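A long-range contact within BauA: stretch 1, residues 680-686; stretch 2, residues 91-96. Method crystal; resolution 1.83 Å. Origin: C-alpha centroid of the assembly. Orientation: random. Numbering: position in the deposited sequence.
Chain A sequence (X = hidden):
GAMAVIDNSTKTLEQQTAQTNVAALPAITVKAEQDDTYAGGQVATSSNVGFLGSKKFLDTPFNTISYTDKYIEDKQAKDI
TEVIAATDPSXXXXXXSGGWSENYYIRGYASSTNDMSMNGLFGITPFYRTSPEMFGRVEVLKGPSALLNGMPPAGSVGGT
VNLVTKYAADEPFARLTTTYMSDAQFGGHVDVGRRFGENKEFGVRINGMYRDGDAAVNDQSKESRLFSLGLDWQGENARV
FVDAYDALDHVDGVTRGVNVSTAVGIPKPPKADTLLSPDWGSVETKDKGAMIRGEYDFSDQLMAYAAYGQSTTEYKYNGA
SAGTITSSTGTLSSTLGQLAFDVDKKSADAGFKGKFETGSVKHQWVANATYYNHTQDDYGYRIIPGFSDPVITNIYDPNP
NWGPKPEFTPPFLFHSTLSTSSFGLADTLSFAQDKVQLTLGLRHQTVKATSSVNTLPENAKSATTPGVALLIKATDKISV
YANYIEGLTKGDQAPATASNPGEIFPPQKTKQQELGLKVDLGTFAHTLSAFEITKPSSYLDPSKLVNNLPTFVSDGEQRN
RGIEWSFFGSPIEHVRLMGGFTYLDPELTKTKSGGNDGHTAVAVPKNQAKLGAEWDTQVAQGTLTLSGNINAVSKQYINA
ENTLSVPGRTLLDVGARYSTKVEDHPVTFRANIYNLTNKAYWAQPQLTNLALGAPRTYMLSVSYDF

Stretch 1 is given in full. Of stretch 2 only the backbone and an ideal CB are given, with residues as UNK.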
# COMPACT_ATOMS: atom_id res chain seq x y z
N ALA A 680 2.72 12.08 -4.93
CA ALA A 680 3.71 12.76 -5.78
C ALA A 680 3.41 14.27 -5.76
O ALA A 680 2.30 14.68 -6.09
CB ALA A 680 3.67 12.21 -7.18
N TYR A 681 4.39 15.07 -5.36
CA TYR A 681 4.21 16.52 -5.39
C TYR A 681 5.53 17.22 -5.70
O TYR A 681 6.62 16.74 -5.32
CB TYR A 681 3.64 17.02 -4.06
CG TYR A 681 4.52 16.81 -2.86
CD1 TYR A 681 4.50 15.61 -2.17
CD2 TYR A 681 5.38 17.81 -2.41
CE1 TYR A 681 5.27 15.41 -1.03
CE2 TYR A 681 6.18 17.61 -1.29
CZ TYR A 681 6.10 16.42 -0.58
OH TYR A 681 6.91 16.19 0.50
N TRP A 682 5.41 18.37 -6.36
CA TRP A 682 6.50 19.34 -6.55
C TRP A 682 6.52 20.28 -5.34
O TRP A 682 5.48 20.76 -4.92
CB TRP A 682 6.28 20.19 -7.80
CG TRP A 682 6.25 19.47 -9.11
CD1 TRP A 682 5.22 19.47 -10.02
CD2 TRP A 682 7.38 18.87 -9.78
NE1 TRP A 682 5.61 18.82 -11.16
CE2 TRP A 682 6.92 18.45 -11.05
CE3 TRP A 682 8.69 18.55 -9.39
CZ2 TRP A 682 7.78 17.87 -11.98
CZ3 TRP A 682 9.53 17.96 -10.30
CH2 TRP A 682 9.07 17.62 -11.58
N ALA A 683 7.73 20.68 -4.94
CA ALA A 683 7.91 21.81 -4.01
C ALA A 683 9.26 22.45 -4.32
O ALA A 683 10.05 21.88 -5.07
CB ALA A 683 7.84 21.32 -2.58
N GLN A 684 9.55 23.60 -3.70
CA GLN A 684 10.69 24.38 -4.13
C GLN A 684 11.86 24.11 -3.20
O GLN A 684 11.84 24.50 -2.04
CB GLN A 684 10.38 25.88 -4.16
CG GLN A 684 11.56 26.72 -4.68
CD GLN A 684 11.13 28.00 -5.35
OE1 GLN A 684 11.25 29.09 -4.78
NE2 GLN A 684 10.70 27.89 -6.61
N PRO A 685 12.97 23.58 -3.74
CA PRO A 685 14.20 23.44 -2.95
C PRO A 685 15.04 24.72 -3.03
O PRO A 685 14.69 25.66 -3.76
CB PRO A 685 14.88 22.27 -3.68
CG PRO A 685 14.55 22.54 -5.13
CD PRO A 685 13.16 23.15 -5.13
N GLN A 686 16.24 24.66 -2.46
CA GLN A 686 17.26 25.70 -2.68
C GLN A 686 17.87 25.58 -4.08
O GLN A 686 18.06 24.48 -4.60
CB GLN A 686 18.34 25.58 -1.62
CG GLN A 686 17.83 26.01 -0.25
CD GLN A 686 18.92 25.99 0.79
OE1 GLN A 686 20.07 26.28 0.50
NE2 GLN A 686 18.53 25.77 2.05
N UNK A 91 7.02 25.79 10.70
CA UNK A 91 8.20 25.34 9.99
C UNK A 91 7.75 24.66 8.69
O UNK A 91 6.77 23.93 8.67
CB UNK A 91 9.03 24.39 10.86
N UNK A 92 8.44 24.98 7.59
CA UNK A 92 8.11 24.40 6.30
C UNK A 92 9.36 23.80 5.67
O UNK A 92 10.41 24.45 5.63
CB UNK A 92 7.49 25.45 5.38
N UNK A 93 9.22 22.59 5.13
CA UNK A 93 10.24 21.98 4.29
C UNK A 93 9.60 21.56 2.97
O UNK A 93 8.43 21.15 2.93
CB UNK A 93 10.89 20.79 4.99
N UNK A 94 10.39 21.59 1.89
CA UNK A 94 9.98 21.09 0.61
C UNK A 94 9.92 19.54 0.64
O UNK A 94 9.34 18.95 -0.24
CB UNK A 94 10.94 21.59 -0.48
N UNK A 95 10.64 18.90 1.57
CA UNK A 95 10.41 17.48 1.88
C UNK A 95 11.01 16.49 0.89
O UNK A 95 10.67 15.31 0.93
CB UNK A 95 8.90 17.22 1.97
N UNK A 96 12.01 16.91 0.11
CA UNK A 96 12.69 16.02 -0.81
C UNK A 96 13.55 15.02 -0.02
O UNK A 96 14.00 15.30 1.11
CB UNK A 96 13.55 16.82 -1.80

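Position 91 has extended backbone angles, and nothing of stretch 1 lies within 5.5 Å of its ideal CB. This contact sets no demand on it; small or large, polar or apolar side chains are all compatible. The residue is Ile-91, which does not reach stretch 1.

Position 92 is also extended. Its CA-to-CB bond points sideways, and the ideal CB finds nothing within 5.5 Å. A short side chain would not reach stretch 1. A long one could extend to the methyl of Ala-683 and the backbone N of Gln-684, a donor, so a long aliphatic, an aromatic or a long polar chain would all be reasonable. The residue is Tyr-92, with chi1 t. Its ring carries the hydroxyl to stretch 1, where Tyr-92 OH lies 3.6 Å from Ala-683 CB. Water 1 completes the link: its O accepts hydrogen bonds from Tyr-92 OH (2.7 Å) and from Gln-684 N (3.0 Å).

Position 93 points sideways, with no neighbour from stretch 1 near its ideal CB. Many residues would fit. The residue is Thr-93. Thr-93 OG1 accepts a hydrogen bond from the backbone N of position 95 at 3.2 Å, which ties the turn together locally. Thr-93 O takes a hydrogen bond from the O of water 2 at 3.2 Å, and the same water O lies 3.1 Å from Tyr-681 OH, to which it is also hydrogen-bonded.

Position 94 points toward stretch 1. Its ideal CB is 3.4 Å from Gln-684 O, 3.8 Å from Ala-683 CB and 4.3 Å from Pro-685 N. There is little room straight ahead, so a small or medium side chain that turns aside would suit: alanine, serine or asparagine. The carbonyl of Gln-684 might favour a donor, but does not require one. The residue is Asn-94, with chi1 p. It forms no hydrogen bond to stretch 1; the contact is packing. Asn-94 CB lies 3.4 Å from Gln-684 O and 3.7 Å from Ala-683 CB, while Asn-94 ND2 is 3.7 Å from Pro-685 CB. Asn-94 O sits at the edge of the Tyr-681 ring, 3.6 Å from Tyr-681 CE2.

Position 95 has phi 79° and psi 20°, which by itself favours glycine. The ideal CB points toward stretch 1 and would fall 2.7 Å from Tyr-681 OH, a clash. Both observations give the same answer, Gly-95. Without a CB, the Tyr-681 hydroxyl can come close to the backbone, with Tyr-681 OH 3.9 Å from Gly-95 O.

Position 96 points sideways, with nothing of stretch 1 near its ideal CB. Many side chains would suit. The contact does not choose its residue, which is Ala-96.

Stretch 2 (91-96) IYTNGA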
# COMPACT_ATOMS: atom_id res chain seq x y z
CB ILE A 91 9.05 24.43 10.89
CG1 ILE A 91 9.47 25.22 12.14
CG2 ILE A 91 10.23 23.85 10.12
CD1 ILE A 91 10.48 24.56 13.00
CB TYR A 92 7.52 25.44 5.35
CG TYR A 92 7.24 24.89 3.98
CD1 TYR A 92 6.21 23.97 3.78
CD2 TYR A 92 8.06 25.20 2.90
CE1 TYR A 92 6.03 23.36 2.55
CE2 TYR A 92 7.89 24.60 1.67
CZ TYR A 92 6.84 23.71 1.48
OH TYR A 92 6.69 23.10 0.27
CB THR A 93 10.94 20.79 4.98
OG1 THR A 93 11.95 20.29 4.09
CG2 THR A 93 9.99 19.68 5.35
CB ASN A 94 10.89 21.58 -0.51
CG ASN A 94 12.33 21.16 -0.35
OD1 ASN A 94 12.98 21.54 0.63
ND2 ASN A 94 12.80 20.33 -1.28
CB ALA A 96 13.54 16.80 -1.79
O HOH W 1 7.45 24.68 -1.83
O HOH W 2 6.69 18.50 2.48
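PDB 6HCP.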